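Local coordinates for protein alternansucrase (Leuconostoc mesenteroides, PDB 6HVG) that belongs to the glycosyl hydrolase family 70 enzymes, which are built round a circularly permuted (beta/alpha)8 barrel, and holds a calcium ion, at residues R553-Q558 and S574-A579; R557-I562 and A622-D627; D627-K632 and V1228-P1233. All coordinates share one frame; numbering follows the deposited sequence.

Following the chain from the N terminus, contact 1 (553-558 with 574-579) closes a short loop of 15 intervening residues between strands 534-537 and 580-582. Contact 2 opens from the same stretch, sharing Arg557 and Gln558, but the loop it closes runs on past 574-579, spanning 59 residues to 622-627. Both reach the calcium ion, through Glu575 and Asn625 respectively. Contact 3 follows in series: from Asp627, which ends contact 2, the start of helix 629-642 bridges 595 residues to 1228-1233. Together the three tie the barrel's strand-to-helix connection after 617-620 to two loops, and Arg557 NH1 bonds to Ser1229 O between them.

Contact 1. Residues R553-Q558 and S574-A579; sequences RKLGRQ and SEFLLA. With CA (calcium ion), chain C.
Glu575 sends its carboxylate across to the backbone of Gly556, and the firm part of the contact is built round that one group. With CG anti to the backbone N (chi1 -175°) and a bend at chi2 that turns CD aside, the two oxygens are given separate tasks. OE1 accepts Gly556 N at 3.2 Å, on its anti side and 21° out of the carboxylate plane, with an N-H...O angle of 157°. OE2 binds the calcium ion at 2.1 Å, and the backbone O of the same residue binds it as well, at 2.2 Å. Glutamate suits this place because its chain is long enough to fold back and ligate the metal from both ends, while the second oxygen remains available to fix the rotation of the group. Gly556 has a positive phi, which glycine accepts readily.

The calcium site lies beside the barrel of this family 70 enzyme and is completed by Asp581, Asn625 O, Asp1159 and a water. The metal thus holds 574-579 directly, and 553-558 is joined to it at second hand, through Gly556 N on Glu575 OE1. Next to the carboxylate the packing turns apolar. Leu555 crosses Glu575 at about a right angle and lays CD2 3.9 Å from Glu575 CG, while its other methyl, CD1, comes 3.9 Å from Phe576 CE2, at the edge of the ring and near its plane. Phe576 and Leu555 both also rest on Asn1249 of strand 1248-1252.

The opposite character appears at Lys554, which is partly exposed and whose CB points away from 574-579. Its backbone O comes no nearer to Glu575 OE1 than 3.9 Å. Its CB instead lies over one face of the Arg557 guanidinium, 3.8 Å above the plane and offset toward the rim.

Contact 2. Residues R557-I562 and A622-D627; sequences RQPINI and AVDNVD. With CA (calcium ion), chain C.
Gln558 leans against Asp624 where two short 3-10 turns, 559-560 and 623-624, approach each other; the second belongs to the loop joining strand 617-620 to helix 629-642 of the barrel. Gln558 CB comes 3.6 Å from Asp624 O. CG sits in the crowded position between backbone N and carbonyl carbon (chi1 61°), and beyond it the chain runs extended, carrying the amide to the Asp624 side chain. There OE1 packs against Asp624 CB at 3.6 Å, with amide and carboxylate planes 83° apart. Glutamine suits the place because its length brings OE1 this far while the same amide still offers NE2 to Gly571 O; Asp624 OD2 is taken by Asn662 N.

Pro559, whose ring suits the tight turn, sets CG 4.0 Å from Val623 CG1 and CD 3.7 Å from Asp624 OD1. Farther along, Asn625 gives its backbone O to the calcium ion at 2.3 Å. Arg557 and Asp627 lie side by side, CB to OD2 3.8 Å, but the guanidinium goes on to Ile562 O and Ser1229 O. Arg557 O receives a CA-H...O contact from Asp627 CA at 3.5 Å.

Contact 3. Residues D627-K632 and V1228-P1233; sequences DADLLK and VSTGQP
Ser1229 puts its hydroxyl between the side chains of Asp627 and Asp629, all three CB atoms pointing into the contact from their own segments. The two aspartates reach it from just before the turn that leads into helix 629-642 and from close to the start of that helix, and they are used differently. Asp629 faces the serine with both oxygens. OD1 takes Ser1229 N through its syn lone pair at 3.2 Å, nearly straight at 176°, while OD2 lies 2.5 Å from Ser1229 OG. Aspartate fits here because it carries two oxygens on a short stem, one for Ser1229 N and one near OG. A chi1 of 82° sets the OG between its own backbone N and carbonyl carbon, close to Asp629 OD2 and Asp627 OD2 alike.

Asp627 comes to the hydroxyl with OD2, 2.8 Å from Ser1229 OG, so that this oxygen and Asp629 OD2 compete for the one proton of the serine. Its OD1 accepts Asp629 N at 3.1 Å through its anti lone pair: a capping bond at the start of the helix, and one that also holds Asp629 in place for its own partner. Asp629 OD2 also accepts from Gln590 NE2.

Beyond this polar core the contact thins. Val1228, on the exposed side, has CB 4.0 Å from Asp629 OD1. Thr1230 turns OG1 to Gln1232 N in an ST turn.

Chemically, a serine hydroxyl has a single proton for the two carboxylates, and sharing it could raise the pKa of one of them, though the nearby helix N terminus and Arg557, which bonds to Ser1229 O, would probably ease the negative charge.

Contact 1. Residues R553-Q558 and S574-A579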
# COMPACT_ATOMS: atom_id res chain seq x y z
N ARG A 553 -23.00 8.97 -3.40
CA ARG A 553 -21.56 8.87 -3.56
C ARG A 553 -20.77 10.12 -3.12
O ARG A 553 -19.92 10.60 -3.86
CB ARG A 553 -21.21 8.53 -5.01
CG ARG A 553 -21.78 7.21 -5.49
CD ARG A 553 -21.47 7.03 -6.95
NE ARG A 553 -21.80 5.68 -7.41
CZ ARG A 553 -22.42 5.39 -8.55
NH1 ARG A 553 -22.79 6.36 -9.37
NH2 ARG A 553 -22.66 4.13 -8.86
N LYS A 554 -21.03 10.61 -1.91
CA LYS A 554 -20.16 11.61 -1.28
C LYS A 554 -18.93 10.91 -0.74
O LYS A 554 -19.04 10.06 0.14
CB LYS A 554 -20.85 12.33 -0.13
CG LYS A 554 -22.11 13.07 -0.56
CD LYS A 554 -23.08 13.20 0.58
CE LYS A 554 -24.45 13.71 0.13
NZ LYS A 554 -24.48 15.19 0.21
N LEU A 555 -17.78 11.28 -1.27
CA LEU A 555 -16.55 10.61 -0.94
C LEU A 555 -15.78 11.33 0.14
O LEU A 555 -15.80 12.57 0.20
CB LEU A 555 -15.70 10.54 -2.19
CG LEU A 555 -16.34 9.85 -3.41
CD1 LEU A 555 -15.35 9.75 -4.57
CD2 LEU A 555 -16.88 8.47 -3.09
N GLY A 556 -15.15 10.57 1.03
CA GLY A 556 -14.21 11.13 2.01
C GLY A 556 -14.88 11.86 3.14
O GLY A 556 -14.31 12.79 3.69
N ARG A 557 -16.08 11.44 3.52
CA ARG A 557 -16.76 12.06 4.64
C ARG A 557 -16.31 11.43 5.95
O ARG A 557 -17.13 10.98 6.75
CB ARG A 557 -18.28 11.98 4.47
CG ARG A 557 -18.79 12.74 3.26
CD ARG A 557 -18.39 14.21 3.31
NE ARG A 557 -18.98 14.96 2.20
CZ ARG A 557 -20.19 15.53 2.20
NH1 ARG A 557 -20.99 15.45 3.25
NH2 ARG A 557 -20.59 16.17 1.14
N GLN A 558 -15.01 11.48 6.20
CA GLN A 558 -14.44 10.97 7.45
C GLN A 558 -14.84 11.93 8.56
O GLN A 558 -15.44 12.97 8.26
CB GLN A 558 -12.93 10.81 7.38
CG GLN A 558 -12.19 12.09 7.11
CD GLN A 558 -10.68 11.93 7.19
OE1 GLN A 558 -10.17 10.97 7.78
NE2 GLN A 558 -9.96 12.91 6.65
N SER A 574 -9.74 9.32 2.73
CA SER A 574 -9.38 8.32 1.75
C SER A 574 -10.49 7.29 1.73
O SER A 574 -10.44 6.32 2.47
CB SER A 574 -8.06 7.67 2.16
OG SER A 574 -7.10 8.67 2.50
N GLU A 575 -11.50 7.52 0.89
CA GLU A 575 -12.69 6.70 0.82
C GLU A 575 -12.38 5.33 0.28
O GLU A 575 -13.05 4.35 0.65
CB GLU A 575 -13.72 7.38 -0.07
CG GLU A 575 -15.10 6.70 -0.15
CD GLU A 575 -15.83 6.59 1.17
OE1 GLU A 575 -16.33 7.64 1.68
OE2 GLU A 575 -15.90 5.44 1.68
N PHE A 576 -11.38 5.25 -0.57
CA PHE A 576 -11.06 3.98 -1.22
C PHE A 576 -9.93 3.29 -0.52
O PHE A 576 -8.90 3.90 -0.29
CB PHE A 576 -10.71 4.21 -2.68
CG PHE A 576 -11.83 4.77 -3.48
CD1 PHE A 576 -12.77 3.95 -4.05
CD2 PHE A 576 -11.99 6.13 -3.58
CE1 PHE A 576 -13.83 4.47 -4.76
CE2 PHE A 576 -13.03 6.66 -4.28
CZ PHE A 576 -13.96 5.83 -4.87
N LEU A 577 -10.15 2.03 -0.18
CA LEU A 577 -9.22 1.26 0.60
C LEU A 577 -8.99 -0.05 -0.10
O LEU A 577 -7.90 -0.29 -0.62
CB LEU A 577 -9.77 1.07 2.03
CG LEU A 577 -9.01 0.15 3.00
CD1 LEU A 577 -7.58 0.64 3.23
CD2 LEU A 577 -9.78 0.12 4.30
N LEU A 578 -10.00 -0.91 -0.12
CA LEU A 578 -9.87 -2.25 -0.71
C LEU A 578 -11.13 -2.65 -1.40
O LEU A 578 -12.23 -2.25 -0.99
CB LEU A 578 -9.54 -3.30 0.36
CG LEU A 578 -8.11 -3.29 0.94
CD1 LEU A 578 -8.04 -3.92 2.32
CD2 LEU A 578 -7.15 -4.03 0.03
N ALA A 579 -10.97 -3.46 -2.43
CA ALA A 579 -12.07 -4.17 -3.09
C ALA A 579 -13.16 -3.23 -3.58
O ALA A 579 -12.85 -2.18 -4.17
CB ALA A 579 -12.63 -5.27 -2.20
CA CA C . -14.89 3.65 1.58
O HOH W 1 -16.95 2.62 2.14

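Contact 2. Residues R557-I562 and A622-D627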
# COMPACT_ATOMS: atom_id res chain seq x y z
N ARG A 557 -16.08 11.44 3.52
CA ARG A 557 -16.76 12.06 4.64
C ARG A 557 -16.31 11.43 5.95
O ARG A 557 -17.13 10.98 6.75
CB ARG A 557 -18.28 11.98 4.47
CG ARG A 557 -18.79 12.74 3.26
CD ARG A 557 -18.39 14.21 3.31
NE ARG A 557 -18.98 14.96 2.20
CZ ARG A 557 -20.19 15.53 2.20
NH1 ARG A 557 -20.99 15.45 3.25
NH2 ARG A 557 -20.59 16.17 1.14
N GLN A 558 -15.01 11.48 6.20
CA GLN A 558 -14.44 10.97 7.45
C GLN A 558 -14.84 11.93 8.56
O GLN A 558 -15.44 12.97 8.26
CB GLN A 558 -12.93 10.81 7.38
CG GLN A 558 -12.19 12.09 7.11
CD GLN A 558 -10.68 11.93 7.19
OE1 GLN A 558 -10.17 10.97 7.78
NE2 GLN A 558 -9.96 12.91 6.65
N PRO A 559 -14.56 11.58 9.84
CA PRO A 559 -15.01 12.46 10.93
C PRO A 559 -14.66 13.94 10.72
O PRO A 559 -15.54 14.79 10.77
CB PRO A 559 -14.33 11.87 12.15
CG PRO A 559 -14.24 10.40 11.82
CD PRO A 559 -14.02 10.31 10.35
N ILE A 560 -13.40 14.23 10.41
CA ILE A 560 -12.96 15.61 10.26
C ILE A 560 -13.51 16.25 8.98
O ILE A 560 -13.39 17.44 8.80
CB ILE A 560 -11.42 15.78 10.32
CG1 ILE A 560 -10.72 15.10 9.14
CG2 ILE A 560 -10.88 15.26 11.65
CD1 ILE A 560 -9.25 15.44 9.02
N ASN A 561 -14.09 15.46 8.08
CA ASN A 561 -14.67 16.00 6.85
C ASN A 561 -16.08 15.54 6.65
O ASN A 561 -16.51 15.35 5.51
CB ASN A 561 -13.85 15.60 5.63
CG ASN A 561 -14.30 16.31 4.36
OD1 ASN A 561 -14.58 17.49 4.39
ND2 ASN A 561 -14.37 15.58 3.26
N ILE A 562 -16.80 15.34 7.74
CA ILE A 562 -18.14 14.76 7.65
C ILE A 562 -19.05 15.63 6.79
O ILE A 562 -19.95 15.11 6.11
CB ILE A 562 -18.74 14.49 9.04
CG1 ILE A 562 -20.02 13.66 8.92
CG2 ILE A 562 -18.99 15.80 9.77
CD1 ILE A 562 -20.54 13.12 10.24
N ALA A 622 -12.11 0.57 9.94
CA ALA A 622 -11.80 1.50 8.85
C ALA A 622 -12.61 2.77 8.93
O ALA A 622 -13.22 3.19 7.94
CB ALA A 622 -12.02 0.81 7.51
N VAL A 623 -12.62 3.39 10.10
CA VAL A 623 -13.45 4.57 10.36
C VAL A 623 -13.18 5.71 9.38
O VAL A 623 -14.10 6.35 8.89
CB VAL A 623 -13.22 5.06 11.81
CG1 VAL A 623 -13.85 6.43 12.07
CG2 VAL A 623 -13.78 4.04 12.79
N ASP A 624 -11.90 5.96 9.10
CA ASP A 624 -11.52 7.07 8.25
C ASP A 624 -11.75 6.82 6.76
O ASP A 624 -11.62 7.74 5.95
CB ASP A 624 -10.07 7.43 8.54
CG ASP A 624 -9.87 8.00 9.96
OD1 ASP A 624 -10.86 8.47 10.57
OD2 ASP A 624 -8.70 7.99 10.45
N ASN A 625 -12.12 5.59 6.40
CA ASN A 625 -12.34 5.22 5.00
C ASN A 625 -13.83 5.09 4.61
O ASN A 625 -14.13 4.55 3.54
CB ASN A 625 -11.65 3.90 4.74
CG ASN A 625 -10.30 3.84 5.36
OD1 ASN A 625 -10.16 3.44 6.51
ND2 ASN A 625 -9.27 4.16 4.58
N VAL A 626 -14.73 5.56 5.48
CA VAL A 626 -16.17 5.50 5.28
C VAL A 626 -16.85 6.80 5.73
O VAL A 626 -16.19 7.71 6.23
CB VAL A 626 -16.80 4.33 6.06
CG1 VAL A 626 -16.15 3.01 5.66
CG2 VAL A 626 -16.73 4.55 7.57
N ASP A 627 -18.15 6.89 5.49
CA ASP A 627 -18.95 8.06 5.88
C ASP A 627 -19.20 8.05 7.38
O ASP A 627 -19.77 7.10 7.93
CB ASP A 627 -20.29 8.09 5.11
CG ASP A 627 -21.02 9.43 5.23
OD1 ASP A 627 -21.18 9.96 6.35
OD2 ASP A 627 -21.47 9.94 4.20
CA CA C . -14.89 3.65 1.58
O HOH W 1 -16.95 2.62 2.14

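Contact 3. Residues D627-K632 and V1228-P1233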
# COMPACT_ATOMS: atom_id res chain seq x y z
N ASP A 627 -18.15 6.89 5.49
CA ASP A 627 -18.95 8.06 5.88
C ASP A 627 -19.20 8.05 7.38
O ASP A 627 -19.77 7.10 7.93
CB ASP A 627 -20.29 8.09 5.11
CG ASP A 627 -21.02 9.43 5.23
OD1 ASP A 627 -21.18 9.96 6.35
OD2 ASP A 627 -21.47 9.94 4.20
N ALA A 628 -18.77 9.11 8.05
CA ALA A 628 -18.78 9.15 9.51
C ALA A 628 -20.19 9.12 10.14
O ALA A 628 -20.33 8.96 11.35
CB ALA A 628 -18.02 10.37 9.97
N ASP A 629 -21.24 9.28 9.33
CA ASP A 629 -22.61 9.05 9.79
C ASP A 629 -22.79 7.70 10.46
O ASP A 629 -23.61 7.56 11.36
CB ASP A 629 -23.59 9.14 8.63
CG ASP A 629 -23.85 10.56 8.15
OD1 ASP A 629 -23.59 11.53 8.90
OD2 ASP A 629 -24.34 10.68 7.00
N LEU A 630 -22.04 6.70 10.02
CA LEU A 630 -22.16 5.37 10.57
C LEU A 630 -21.89 5.33 12.06
O LEU A 630 -22.41 4.46 12.76
CB LEU A 630 -21.24 4.38 9.85
CG LEU A 630 -21.56 4.06 8.39
CD1 LEU A 630 -20.65 2.96 7.88
CD2 LEU A 630 -23.02 3.66 8.21
N LEU A 631 -21.05 6.24 12.56
CA LEU A 631 -20.76 6.27 13.98
C LEU A 631 -21.99 6.70 14.76
O LEU A 631 -22.30 6.12 15.82
CB LEU A 631 -19.58 7.21 14.28
CG LEU A 631 -18.26 6.96 13.57
CD1 LEU A 631 -17.17 7.85 14.13
CD2 LEU A 631 -17.83 5.52 13.67
N LYS A 632 -22.68 7.71 14.24
CA LYS A 632 -23.92 8.22 14.84
C LYS A 632 -25.04 7.19 14.78
O LYS A 632 -25.76 7.00 15.76
CB LYS A 632 -24.37 9.48 14.12
CG LYS A 632 -25.37 10.31 14.88
CD LYS A 632 -26.24 11.14 13.97
CE LYS A 632 -27.01 12.21 14.74
NZ LYS A 632 -27.88 11.66 15.82
N VAL A 1228 -25.71 13.93 9.48
CA VAL A 1228 -25.02 15.17 9.20
C VAL A 1228 -24.54 15.30 7.78
O VAL A 1228 -24.73 16.35 7.16
CB VAL A 1228 -23.83 15.37 10.15
CG1 VAL A 1228 -23.03 16.65 9.81
CG2 VAL A 1228 -24.33 15.43 11.60
N SER A 1229 -23.90 14.26 7.25
CA SER A 1229 -23.26 14.35 5.93
C SER A 1229 -24.26 14.54 4.80
O SER A 1229 -23.91 15.12 3.78
CB SER A 1229 -22.40 13.11 5.64
OG SER A 1229 -23.16 12.00 5.18
N THR A 1230 -25.50 14.07 4.98
CA THR A 1230 -26.52 14.08 3.93
C THR A 1230 -27.67 15.07 4.12
O THR A 1230 -28.40 15.36 3.17
CB THR A 1230 -27.18 12.69 3.81
OG1 THR A 1230 -27.87 12.38 5.02
CG2 THR A 1230 -26.14 11.61 3.49
N GLY A 1231 -27.89 15.53 5.35
CA GLY A 1231 -29.06 16.33 5.67
C GLY A 1231 -30.35 15.52 5.71
O GLY A 1231 -31.43 16.08 5.94
N GLN A 1232 -30.25 14.20 5.52
CA GLN A 1232 -31.39 13.30 5.39
C GLN A 1232 -31.35 12.27 6.50
O GLN A 1232 -30.30 12.04 7.09
CB GLN A 1232 -31.36 12.58 4.03
CG GLN A 1232 -31.66 13.48 2.84
CD GLN A 1232 -33.11 13.98 2.86
OE1 GLN A 1232 -33.36 15.18 3.05
NE2 GLN A 1232 -34.06 13.06 2.70
N PRO A 1233 -32.49 11.64 6.79
CA PRO A 1233 -32.48 10.49 7.67
C PRO A 1233 -32.19 9.21 6.89
O PRO A 1233 -32.28 9.20 5.66
CB PRO A 1233 -33.91 10.48 8.22
CG PRO A 1233 -34.74 11.10 7.17
CD PRO A 1233 -33.85 11.93 6.30